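Local coordinates for terminal oxygenase component of carbazole 1,9a-dioxygenase (Sphingomonas, PDB 3GKQ), which probably dihydroxylates carbazole at a nonheme iron, using dioxygen and electrons relayed through a Rieske [2Fe-2S] cluster, at residues Val83-Tyr86 with Thr90-Cys93; Thr99-Trp102 with Leu107-Ile110; Tyr127-Arg130 with Leu135-Leu138; Val270-Pro275 with Thr280-Glu285; Leu301-Gly306 with Glu320-Leu325. All blocks are in the same frame, centred on the assembly; numbering follows the deposited sequence.

Interaction 1: Val83-Tyr86 with Thr90-Cys93. With FES (Fe2/s2 (inorganic) cluster), chain H.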
# COMPACT_ATOMS: atom_id res chain seq x y z
N VAL A 83 17.81 16.58 -13.88
CA VAL A 83 18.23 16.92 -15.23
C VAL A 83 19.45 17.84 -15.25
O VAL A 83 19.47 18.89 -14.61
CB VAL A 83 17.08 17.61 -16.01
CG1 VAL A 83 17.54 17.93 -17.43
CG2 VAL A 83 15.86 16.70 -16.04
N GLU A 84 20.46 17.42 -16.00
CA GLU A 84 21.70 18.17 -16.15
C GLU A 84 22.12 18.09 -17.62
O GLU A 84 22.38 17.00 -18.13
CB GLU A 84 22.80 17.60 -15.25
CG GLU A 84 22.58 17.85 -13.76
CD GLU A 84 23.69 17.31 -12.88
OE1 GLU A 84 24.84 17.20 -13.35
OE2 GLU A 84 23.41 17.00 -11.70
N CYS A 85 22.16 19.24 -18.29
CA CYS A 85 22.55 19.30 -19.70
C CYS A 85 23.73 20.28 -19.82
O CYS A 85 23.63 21.44 -19.43
CB CYS A 85 21.37 19.78 -20.55
SG CYS A 85 19.90 18.66 -20.58
N TYR A 86 24.85 19.81 -20.37
CA TYR A 86 26.03 20.65 -20.51
C TYR A 86 26.41 21.00 -21.94
O TYR A 86 27.45 21.60 -22.20
CB TYR A 86 27.20 19.99 -19.78
CG TYR A 86 26.93 19.86 -18.31
CD1 TYR A 86 26.81 20.99 -17.50
CD2 TYR A 86 26.69 18.61 -17.73
CE1 TYR A 86 26.46 20.88 -16.16
CE2 TYR A 86 26.34 18.50 -16.39
CZ TYR A 86 26.23 19.63 -15.61
OH TYR A 86 25.86 19.53 -14.29
N THR A 90 22.86 17.35 -25.81
CA THR A 90 22.93 16.21 -24.90
C THR A 90 22.41 16.43 -23.49
O THR A 90 22.10 17.54 -23.07
CB THR A 90 24.38 15.72 -24.75
OG1 THR A 90 25.13 16.68 -24.01
CG2 THR A 90 25.03 15.51 -26.11
N ILE A 91 22.34 15.32 -22.76
CA ILE A 91 21.95 15.31 -21.37
C ILE A 91 22.99 14.43 -20.70
O ILE A 91 23.40 13.42 -21.26
CB ILE A 91 20.53 14.71 -21.15
CG1 ILE A 91 20.23 14.65 -19.64
CG2 ILE A 91 20.44 13.32 -21.76
CD1 ILE A 91 18.79 14.29 -19.30
N SER A 92 23.44 14.83 -19.51
CA SER A 92 24.43 14.07 -18.78
C SER A 92 23.80 13.54 -17.50
O SER A 92 23.18 14.30 -16.75
CB SER A 92 25.65 14.95 -18.43
OG SER A 92 26.27 15.47 -19.59
N CYS A 93 23.95 12.24 -17.25
CA CYS A 93 23.40 11.65 -16.04
C CYS A 93 24.01 12.34 -14.84
O CYS A 93 25.23 12.57 -14.78
CB CYS A 93 23.70 10.15 -15.96
SG CYS A 93 22.98 9.34 -14.49
FE1 FES H . 24.07 7.35 -14.77
FE2 FES H . 26.29 6.25 -13.53
S1 FES H . 26.31 7.79 -15.13
S2 FES H . 24.04 5.87 -13.11
O HOH W 1 20.54 14.60 -16.08
O HOH W 2 24.94 17.15 -21.13
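Ser92 N donates to Glu84 O over 2.8 Å and nearly straight (169°), tying segment 83-86 to strand 90-92 of the Rieske [2Fe-2S] domain. Two waters extend this single direct link. The first accepts from Glu84 N and donates to Ser92 O, while the second accepts from Tyr86 N and is hydrogen-bonded to Thr90 OG1, itself also bonded to Ser87 OG, and to Ser92 OG, the last at 2.6 Å.

Among the side chains, the Tyr86 ring presents its edge to Ser92 OG, which lies in the ring plane 3.7 Å from CD2. Ser92 OG has a further partner in Thr99 OG1. At the far end of the ring, Tyr86 OH donates to Glu84 OE1 over 2.7 Å, arriving from above the carboxylate plane (51° out of it). Lys82 pairs with the other carboxylate oxygen, and Lys191 of the second subunit with OE1, so this carboxylate probably carries negative charge. With SG turned beside its own backbone N (chi1 -64°), Cys85 lays its sulfur 4.0 Å from Ile91 CB. Directly beyond the strand the chain delivers a cluster ligand: Cys93 SG binds FE1 of the cluster at 2.3 Å, with Cys72 SG as the second protein sulfur on iron.

Interaction 2: Thr99-Trp102 with Leu107-Ile110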
# COMPACT_ATOMS: atom_id res chain seq x y z
N THR A 99 27.00 10.77 -20.80
CA THR A 99 26.33 11.76 -21.63
C THR A 99 25.76 11.22 -22.93
O THR A 99 26.47 10.60 -23.72
CB THR A 99 27.32 12.92 -21.92
OG1 THR A 99 27.78 13.45 -20.67
CG2 THR A 99 26.66 14.03 -22.72
N TYR A 100 24.47 11.48 -23.15
CA TYR A 100 23.76 10.99 -24.32
C TYR A 100 23.16 12.11 -25.18
O TYR A 100 22.73 13.13 -24.66
CB TYR A 100 22.60 10.07 -23.90
CG TYR A 100 22.91 9.06 -22.81
CD1 TYR A 100 22.88 9.43 -21.46
CD2 TYR A 100 23.20 7.74 -23.12
CE1 TYR A 100 23.13 8.49 -20.45
CE2 TYR A 100 23.45 6.80 -22.12
CZ TYR A 100 23.41 7.17 -20.80
OH TYR A 100 23.64 6.23 -19.82
N ARG A 101 23.09 11.88 -26.49
CA ARG A 101 22.49 12.85 -27.40
C ARG A 101 20.99 12.62 -27.44
O ARG A 101 20.53 11.47 -27.45
CB ARG A 101 23.05 12.69 -28.82
CG ARG A 101 24.47 13.20 -29.04
CD ARG A 101 24.86 13.06 -30.51
NE ARG A 101 23.97 13.83 -31.38
CZ ARG A 101 24.13 15.12 -31.68
NH1 ARG A 101 25.15 15.80 -31.19
NH2 ARG A 101 23.26 15.73 -32.48
N TRP A 102 20.22 13.71 -27.47
CA TRP A 102 18.77 13.62 -27.52
C TRP A 102 18.26 13.02 -28.83
O TRP A 102 17.31 12.23 -28.82
CB TRP A 102 18.13 15.00 -27.35
CG TRP A 102 18.25 15.58 -25.98
CD1 TRP A 102 19.13 16.54 -25.57
CD2 TRP A 102 17.45 15.26 -24.84
NE1 TRP A 102 18.93 16.83 -24.24
CE2 TRP A 102 17.90 16.06 -23.77
CE3 TRP A 102 16.39 14.36 -24.62
CZ2 TRP A 102 17.33 16.00 -22.49
CZ3 TRP A 102 15.82 14.30 -23.34
CH2 TRP A 102 16.29 15.11 -22.30
N LEU A 107 25.62 7.24 -26.45
CA LEU A 107 26.52 7.58 -25.35
C LEU A 107 27.76 8.14 -26.04
O LEU A 107 28.63 7.39 -26.48
CB LEU A 107 26.89 6.32 -24.56
CG LEU A 107 27.87 6.49 -23.40
CD1 LEU A 107 27.28 7.41 -22.35
CD2 LEU A 107 28.19 5.13 -22.80
N VAL A 108 27.82 9.47 -26.14
CA VAL A 108 28.92 10.15 -26.82
C VAL A 108 30.09 10.57 -25.93
O VAL A 108 31.19 10.84 -26.42
CB VAL A 108 28.38 11.41 -27.56
CG1 VAL A 108 27.85 12.41 -26.54
CG2 VAL A 108 29.48 12.03 -28.39
N ASP A 109 29.86 10.64 -24.63
CA ASP A 109 30.91 11.04 -23.69
C ASP A 109 30.60 10.55 -22.29
O ASP A 109 29.46 10.21 -21.97
CB ASP A 109 31.04 12.57 -23.66
CG ASP A 109 31.75 13.14 -24.88
OD1 ASP A 109 32.97 12.92 -25.02
OD2 ASP A 109 31.09 13.83 -25.68
N ILE A 110 31.63 10.51 -21.45
CA ILE A 110 31.48 10.15 -20.04
C ILE A 110 32.37 11.14 -19.30
O ILE A 110 33.59 10.96 -19.19
CB ILE A 110 31.94 8.70 -19.74
CG1 ILE A 110 31.04 7.71 -20.48
CG2 ILE A 110 31.84 8.45 -18.24
CD1 ILE A 110 31.39 6.25 -20.23
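Tyr100 CG sits beside its own backbone N (chi1 -43°) and Leu107 CG swings anti to its N (chi1 177°), and these two settings bring the leucine tip onto the phenol ring. Leu107 CD1 lies over one face, displaced toward the rim, 4.2 Å from the centroid and 23° off the normal, which is the geometry of a CH-pi contact. The nearest ring atom to that methyl is CE2, at 3.9 Å.

The two strands, 98-101 and 107-110, form an antiparallel hairpin in the Rieske domain, and its register slips by one residue at a classic beta bulge. Val108 and Asp109 both face Thr99. Thr99 N donates to Asp109 O over 2.8 Å, whereas the 3.0 Å bond from Val108 N to Thr99 O is noticeably bent at its hydrogen. Leu107 CA also comes within 3.4 Å of Thr99 O in a CA-H...O contact, so that carbonyl receives two neighbouring groups of the bulged strand.

On the side of the sheet that carries Thr99 and Asp109, Val108 CG1 comes to 4.3 Å from Thr99 CG2 and lies equally far from Arg101 CG. Beyond these apolar parts the polar ends turn to other partners: Arg101 pairs with Asp103 and with Glu245 of the second subunit, whose backbone N is also bound by Asp109 OD2. Tyr100 OH is hydrogen-bonded to Leu73 N, next to the cluster ligand Cys72. With its hydroxyl bonded and a methyl over one face, the ring is restrained at its tip and on that face, and the Tyr100 side chain lies about 5 Å from the [2Fe-2S] cluster.

Interaction 3: Tyr127-Arg130 with Leu135-Leu138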
# COMPACT_ATOMS: atom_id res chain seq x y z
N TYR A 127 12.43 7.15 -29.06
CA TYR A 127 11.06 6.92 -29.50
C TYR A 127 10.71 7.86 -30.65
O TYR A 127 10.94 9.07 -30.56
CB TYR A 127 10.06 7.17 -28.37
CG TYR A 127 10.16 6.22 -27.20
CD1 TYR A 127 11.24 6.27 -26.32
CD2 TYR A 127 9.16 5.27 -26.96
CE1 TYR A 127 11.32 5.41 -25.23
CE2 TYR A 127 9.23 4.41 -25.87
CZ TYR A 127 10.32 4.48 -25.01
OH TYR A 127 10.40 3.62 -23.94
N PRO A 128 10.18 7.31 -31.75
CA PRO A 128 9.82 8.19 -32.87
C PRO A 128 8.82 9.22 -32.35
O PRO A 128 7.99 8.92 -31.49
CB PRO A 128 9.21 7.23 -33.88
CG PRO A 128 10.01 5.98 -33.67
CD PRO A 128 10.07 5.89 -32.15
N VAL A 129 8.92 10.44 -32.87
CA VAL A 129 8.04 11.52 -32.45
C VAL A 129 7.33 12.18 -33.62
O VAL A 129 7.88 12.29 -34.71
CB VAL A 129 8.82 12.61 -31.70
CG1 VAL A 129 7.87 13.71 -31.24
CG2 VAL A 129 9.56 12.01 -30.51
N ARG A 130 6.09 12.60 -33.38
CA ARG A 130 5.28 13.30 -34.36
C ARG A 130 4.56 14.37 -33.56
O ARG A 130 4.05 14.10 -32.47
CB ARG A 130 4.24 12.39 -35.02
CG ARG A 130 4.77 11.47 -36.12
CD ARG A 130 5.29 12.25 -37.32
NE ARG A 130 4.25 13.05 -37.96
CZ ARG A 130 3.33 12.58 -38.80
NH1 ARG A 130 3.31 11.29 -39.12
NH2 ARG A 130 2.43 13.40 -39.32
N LEU A 135 -0.27 18.50 -30.21
CA LEU A 135 0.03 17.32 -29.39
C LEU A 135 1.33 16.65 -29.81
O LEU A 135 1.69 16.63 -30.98
CB LEU A 135 -1.10 16.29 -29.50
CG LEU A 135 -2.47 16.65 -28.94
CD1 LEU A 135 -3.50 15.64 -29.44
CD2 LEU A 135 -2.41 16.67 -27.42
N VAL A 136 2.03 16.09 -28.83
CA VAL A 136 3.26 15.36 -29.10
C VAL A 136 2.94 13.87 -29.03
O VAL A 136 2.58 13.37 -27.96
CB VAL A 136 4.37 15.71 -28.08
CG1 VAL A 136 3.82 15.64 -26.67
CG2 VAL A 136 5.54 14.73 -28.21
N PHE A 137 3.05 13.19 -30.16
CA PHE A 137 2.79 11.75 -30.22
C PHE A 137 4.09 10.96 -30.20
O PHE A 137 5.08 11.36 -30.82
CB PHE A 137 2.05 11.38 -31.51
CG PHE A 137 0.65 11.91 -31.60
CD1 PHE A 137 0.42 13.24 -31.94
CD2 PHE A 137 -0.44 11.07 -31.37
CE1 PHE A 137 -0.88 13.73 -32.07
CE2 PHE A 137 -1.74 11.55 -31.49
CZ PHE A 137 -1.97 12.88 -31.84
N LEU A 138 4.08 9.83 -29.50
CA LEU A 138 5.25 8.96 -29.44
C LEU A 138 4.86 7.61 -30.00
O LEU A 138 3.73 7.15 -29.80
CB LEU A 138 5.72 8.77 -28.00
CG LEU A 138 6.13 9.98 -27.16
CD1 LEU A 138 6.67 9.49 -25.82
CD2 LEU A 138 7.19 10.80 -27.90
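A beta hairpin joins Val129 and Arg130 to Phe137 and Leu138, its arms being strands 129-132 and 135-140 of a three-stranded antiparallel sheet that strand 31-35 completes. Arg130 and Phe137 form the hydrogen-bonded pair. Phe137 N donates to Arg130 O over 2.7 Å at an N-H...O angle of 164°, and Arg130 N answers with a bond of 3.0 Å to Phe137 O. The neighbouring pair, Val129 and Leu138, is non-hydrogen-bonded, and here alpha hydrogens bridge the strands: Leu138 CA approaches Pro128 O and Val129 CA approaches Phe137 O, each at 3.4 Å.

Val129 carries most of the side-chain packing, using both of its branches. With CG1 anti to the backbone N (chi1 -179°), that methyl crosses to Val136 CG2 at 4.0 Å. The other methyl, CG2, lies alongside Leu138 and touches its CD2, the two side chains pointing the same way. This apolar face continues into strands 54-61 and 64-69, where Val129 meets Val65 and Ala67, and Leu138 meets Val56 and Leu58.

The face bearing Arg130 and Phe137 differs in character. Their CB atoms stand 4.3 Å apart, but both side chains then lead away from the opposite strand, Arg130 toward Trp32 and Leu148 and Phe137 toward Pro34. The contact is structural packing away from the cluster and iron sites. The Phe137 ring still turns an edge to the opposite strand: Arg130 O lies in its plane, 3.8 Å from Phe137 CD1.

Interaction 4: Val270-Pro275 with Thr280-Glu285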
# COMPACT_ATOMS: atom_id res chain seq x y z
N VAL A 270 -9.09 5.47 -29.35
CA VAL A 270 -9.43 6.89 -29.35
C VAL A 270 -10.86 7.10 -29.84
O VAL A 270 -11.28 6.53 -30.85
CB VAL A 270 -8.43 7.69 -30.22
CG1 VAL A 270 -8.30 7.05 -31.58
CG2 VAL A 270 -8.89 9.13 -30.36
N LEU A 271 -11.60 7.93 -29.11
CA LEU A 271 -12.99 8.21 -29.42
C LEU A 271 -13.21 9.48 -30.23
O LEU A 271 -12.44 10.44 -30.13
CB LEU A 271 -13.79 8.32 -28.12
CG LEU A 271 -15.32 8.47 -28.21
CD1 LEU A 271 -15.95 7.11 -28.48
CD2 LEU A 271 -15.84 9.04 -26.90
N LYS A 272 -14.26 9.47 -31.05
CA LYS A 272 -14.64 10.62 -31.85
C LYS A 272 -16.15 10.80 -31.74
O LYS A 272 -16.92 9.93 -32.15
CB LYS A 272 -14.27 10.43 -33.33
CG LYS A 272 -14.71 11.62 -34.20
CD LYS A 272 -14.36 11.42 -35.66
CE LYS A 272 -14.89 12.57 -36.52
NZ LYS A 272 -14.59 12.36 -37.97
N VAL A 273 -16.56 11.92 -31.15
CA VAL A 273 -17.98 12.23 -30.99
C VAL A 273 -18.27 13.44 -31.88
O VAL A 273 -17.71 14.52 -31.68
CB VAL A 273 -18.31 12.56 -29.53
CG1 VAL A 273 -19.80 12.78 -29.36
CG2 VAL A 273 -17.84 11.43 -28.62
N ASP A 274 -19.12 13.24 -32.88
CA ASP A 274 -19.42 14.31 -33.82
C ASP A 274 -20.91 14.52 -34.10
O ASP A 274 -21.61 13.60 -34.53
CB ASP A 274 -18.68 14.01 -35.12
CG ASP A 274 -18.62 15.19 -36.05
OD1 ASP A 274 -18.55 16.34 -35.56
OD2 ASP A 274 -18.63 14.97 -37.28
N PRO A 275 -21.42 15.74 -33.84
CA PRO A 275 -20.69 16.89 -33.29
C PRO A 275 -20.87 16.92 -31.78
O PRO A 275 -21.82 16.35 -31.25
CB PRO A 275 -21.37 18.07 -33.97
CG PRO A 275 -22.80 17.63 -33.97
CD PRO A 275 -22.72 16.17 -34.40
N THR A 280 -21.12 22.91 -33.73
CA THR A 280 -19.97 23.49 -34.42
C THR A 280 -18.65 22.90 -33.95
O THR A 280 -17.58 23.39 -34.34
CB THR A 280 -19.90 25.01 -34.20
OG1 THR A 280 -19.68 25.28 -32.81
CG2 THR A 280 -21.21 25.68 -34.64
N LEU A 281 -18.70 21.87 -33.12
CA LEU A 281 -17.49 21.26 -32.59
C LEU A 281 -17.47 19.74 -32.71
O LEU A 281 -18.50 19.10 -32.88
CB LEU A 281 -17.32 21.64 -31.12
CG LEU A 281 -17.24 23.13 -30.80
CD1 LEU A 281 -17.26 23.34 -29.29
CD2 LEU A 281 -15.98 23.72 -31.42
N THR A 282 -16.26 19.18 -32.63
CA THR A 282 -16.07 17.73 -32.69
C THR A 282 -15.14 17.37 -31.55
O THR A 282 -14.09 18.00 -31.38
CB THR A 282 -15.44 17.29 -34.03
OG1 THR A 282 -16.34 17.56 -35.10
CG2 THR A 282 -15.15 15.79 -34.00
N GLN A 283 -15.51 16.37 -30.76
CA GLN A 283 -14.68 15.97 -29.64
C GLN A 283 -13.92 14.67 -29.91
O GLN A 283 -14.48 13.70 -30.43
CB GLN A 283 -15.52 15.83 -28.38
CG GLN A 283 -14.69 15.59 -27.13
CD GLN A 283 -15.49 15.79 -25.86
OE1 GLN A 283 -16.29 16.72 -25.77
NE2 GLN A 283 -15.27 14.92 -24.88
N PHE A 284 -12.64 14.67 -29.55
CA PHE A 284 -11.76 13.52 -29.72
C PHE A 284 -11.19 13.18 -28.34
O PHE A 284 -10.73 14.08 -27.63
CB PHE A 284 -10.61 13.87 -30.66
CG PHE A 284 -11.05 14.33 -32.03
CD1 PHE A 284 -11.28 13.41 -33.05
CD2 PHE A 284 -11.21 15.69 -32.30
CE1 PHE A 284 -11.65 13.84 -34.32
CE2 PHE A 284 -11.58 16.12 -33.57
CZ PHE A 284 -11.80 15.20 -34.59
N GLU A 285 -11.22 11.91 -27.96
CA GLU A 285 -10.70 11.50 -26.66
C GLU A 285 -9.73 10.33 -26.73
O GLU A 285 -9.97 9.36 -27.45
CB GLU A 285 -11.83 11.09 -25.71
CG GLU A 285 -12.95 12.09 -25.55
CD GLU A 285 -13.84 11.76 -24.37
OE1 GLU A 285 -14.14 10.56 -24.16
OE2 GLU A 285 -14.25 12.70 -23.66
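Lys272 and Phe284 lie side by side on one face of the hairpin formed by strands 270-274 and 282-289, neighbours in the seven-stranded antiparallel sheet of the catalytic domain. From CB the lysine runs out fully extended, CG anti to the backbone N (chi1 178°), and skirts the phenyl ring: CG comes to 3.8 Å from Phe284 CE1, and CD follows at 3.9 Å from the same atom. CE lies 4.1 Å from both Phe284 CE1 and Thr282 CG2, and NZ ends on Pro154 O. Phe284 itself stacks edge-to-face with Phe156.

Four backbone bonds hold the strands in register, Leu271 with Glu285 and Val273 with Gln283, the straightest being Val273 N to Gln283 O (171°). On the opposite face, Leu271 CD2 rests 3.6 Å from Glu285 OE1. That carboxylate is gripped by Tyr287 and Tyr297, with a weak bond from Gln283 NE2, which also bonds to Asn331 OD1. The Glu285 side chain lies about 6 Å from the bound iron(II) ion. At the far end the cis peptide before Pro275 accompanies a close approach of its CA to Leu281 O, 3.1 Å. Beside it, Thr282 OG1 donates to Asp274 OD1 over 2.6 Å, from 56° above the carboxylate plane.

Interaction 5: Leu301-Gly306 with Glu320-Leu325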
# COMPACT_ATOMS: atom_id res chain seq x y z
N LEU A 301 -10.90 19.21 -28.54
CA LEU A 301 -12.06 19.78 -29.22
C LEU A 301 -11.56 20.40 -30.51
O LEU A 301 -10.59 21.16 -30.52
CB LEU A 301 -12.74 20.85 -28.35
CG LEU A 301 -13.50 20.36 -27.12
CD1 LEU A 301 -14.25 21.53 -26.51
CD2 LEU A 301 -14.47 19.25 -27.50
N GLY A 302 -12.22 20.06 -31.61
CA GLY A 302 -11.80 20.61 -32.89
C GLY A 302 -12.90 21.38 -33.58
O GLY A 302 -14.09 21.09 -33.40
N ARG A 303 -12.50 22.38 -34.37
CA ARG A 303 -13.45 23.19 -35.12
C ARG A 303 -12.83 23.58 -36.45
O ARG A 303 -11.70 24.08 -36.50
CB ARG A 303 -13.82 24.46 -34.35
CG ARG A 303 -14.63 25.46 -35.20
CD ARG A 303 -15.01 26.71 -34.43
NE ARG A 303 -16.09 26.45 -33.48
CZ ARG A 303 -16.48 27.30 -32.54
NH1 ARG A 303 -15.88 28.48 -32.41
NH2 ARG A 303 -17.48 26.97 -31.73
N ARG A 304 -13.58 23.34 -37.52
CA ARG A 304 -13.12 23.69 -38.86
C ARG A 304 -13.00 25.21 -38.93
O ARG A 304 -13.97 25.92 -38.64
CB ARG A 304 -14.12 23.18 -39.90
CG ARG A 304 -13.86 23.65 -41.31
CD ARG A 304 -14.83 23.03 -42.31
NE ARG A 304 -14.60 23.55 -43.65
CZ ARG A 304 -15.21 23.09 -44.74
NH1 ARG A 304 -16.10 22.11 -44.65
NH2 ARG A 304 -14.93 23.62 -45.93
N VAL A 305 -11.83 25.71 -39.29
CA VAL A 305 -11.60 27.15 -39.37
C VAL A 305 -11.06 27.59 -40.74
O VAL A 305 -10.31 26.86 -41.39
CB VAL A 305 -10.61 27.60 -38.27
CG1 VAL A 305 -10.18 29.03 -38.49
CG2 VAL A 305 -11.27 27.48 -36.91
N GLY A 306 -11.47 28.78 -41.17
CA GLY A 306 -11.03 29.30 -42.46
C GLY A 306 -10.19 30.57 -42.40
O GLY A 306 -9.75 31.07 -43.44
N GLU A 320 -12.61 30.07 -22.42
CA GLU A 320 -13.65 30.76 -21.68
C GLU A 320 -14.99 30.06 -21.50
O GLU A 320 -15.72 30.36 -20.56
CB GLU A 320 -13.88 32.13 -22.33
CG GLU A 320 -12.75 33.12 -22.07
CD GLU A 320 -12.64 34.17 -23.16
OE1 GLU A 320 -13.68 34.62 -23.68
OE2 GLU A 320 -11.50 34.56 -23.50
N LYS A 321 -15.32 29.11 -22.37
CA LYS A 321 -16.62 28.45 -22.26
C LYS A 321 -16.63 26.92 -22.18
O LYS A 321 -17.02 26.35 -21.17
CB LYS A 321 -17.51 28.89 -23.43
CG LYS A 321 -18.92 28.32 -23.42
CD LYS A 321 -19.72 28.84 -24.60
CE LYS A 321 -21.18 28.41 -24.55
NZ LYS A 321 -21.97 28.99 -25.69
N TRP A 322 -16.19 26.28 -23.25
CA TRP A 322 -16.21 24.83 -23.36
C TRP A 322 -15.44 24.00 -22.33
O TRP A 322 -15.88 22.91 -21.98
CB TRP A 322 -15.79 24.45 -24.77
CG TRP A 322 -16.68 25.10 -25.78
CD1 TRP A 322 -16.30 25.96 -26.78
CD2 TRP A 322 -18.10 24.97 -25.89
NE1 TRP A 322 -17.40 26.38 -27.49
CE2 TRP A 322 -18.52 25.78 -26.96
CE3 TRP A 322 -19.07 24.25 -25.17
CZ2 TRP A 322 -19.86 25.90 -27.34
CZ3 TRP A 322 -20.41 24.36 -25.55
CH2 TRP A 322 -20.79 25.18 -26.63
N VAL A 323 -14.32 24.51 -21.83
CA VAL A 323 -13.56 23.76 -20.84
C VAL A 323 -14.38 23.46 -19.59
O VAL A 323 -14.49 22.31 -19.17
CB VAL A 323 -12.25 24.50 -20.44
CG1 VAL A 323 -11.67 23.90 -19.17
CG2 VAL A 323 -11.23 24.39 -21.57
N GLU A 324 -14.99 24.49 -19.01
CA GLU A 324 -15.78 24.30 -17.80
C GLU A 324 -17.20 23.79 -18.03
O GLU A 324 -17.75 23.07 -17.19
CB GLU A 324 -15.86 25.61 -17.00
CG GLU A 324 -14.54 26.07 -16.39
CD GLU A 324 -13.86 24.99 -15.55
OE1 GLU A 324 -14.56 24.19 -14.90
OE2 GLU A 324 -12.61 24.96 -15.54
N LEU A 325 -17.81 24.17 -19.15
CA LEU A 325 -19.18 23.76 -19.44
C LEU A 325 -19.30 22.31 -19.94
O LEU A 325 -20.26 21.61 -19.59
CB LEU A 325 -19.79 24.69 -20.50
CG LEU A 325 -21.25 25.14 -20.40
CD1 LEU A 325 -21.81 25.26 -21.81
CD2 LEU A 325 -22.09 24.16 -19.59
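Leu301 CD1 touches Trp322 CB at 3.7 Å, the two side chains crossing at about a right angle, and this is the apolar contact between segments 301-306 and 320-325. The methyl meets the root of the tryptophan, lying obliquely to the indole. Further along the strand, Arg303 NH2 comes to 4.3 Å from Trp322 NE1, also obliquely; the approach is a loose one, and the guanidinium finds its polar partners elsewhere.

A second shell sets these groups. One indole face is lined by Lys321 CD, 4.0 Å above the plane. Pro277 and Leu281 pack on the tryptophan as well, and Pro277 also touches Leu301. The guanidinium is held separately: Arg303 NH2 forms a salt bridge with Glu317, five residues before Trp322 in the same helix, and a hydrogen bond with Thr280 OG1. The salt bridge to Glu317 thus links strand and helix beside the leucine contact. CA atoms of Leu301 and Trp322 remain 8.8 Å apart, and only 99 Å² is buried, since side chains alone bridge the segments. A helix packed against an antiparallel sheet in this way is consistent with the helix-grip fold of the Bet v 1-like clan.

Overall arrangement
Interactions 1 and 2 share one sheet of the Rieske domain: strand 90-92 pairs with strand 98-101 through the bond from Tyr100 N to Ile91 O, and both contacts touch the second subunit. Interactions 4 and 5 likewise adjoin in the catalytic domain, where Gly302 N meets Thr282 O and Leu281 packs against both Arg303 and Trp322. Interaction 3 stands apart, its centre about 21 Å from those of interactions 1, 2 and 4. Chemistry follows place: interaction 1 adds waters, charge and a cluster ligand to a single backbone bond, interactions 3 and 4 rest on regular backbone ladders, interaction 2 on one broken by a bulge, and the buried interaction 5 on side chains alone. The others are partly buried.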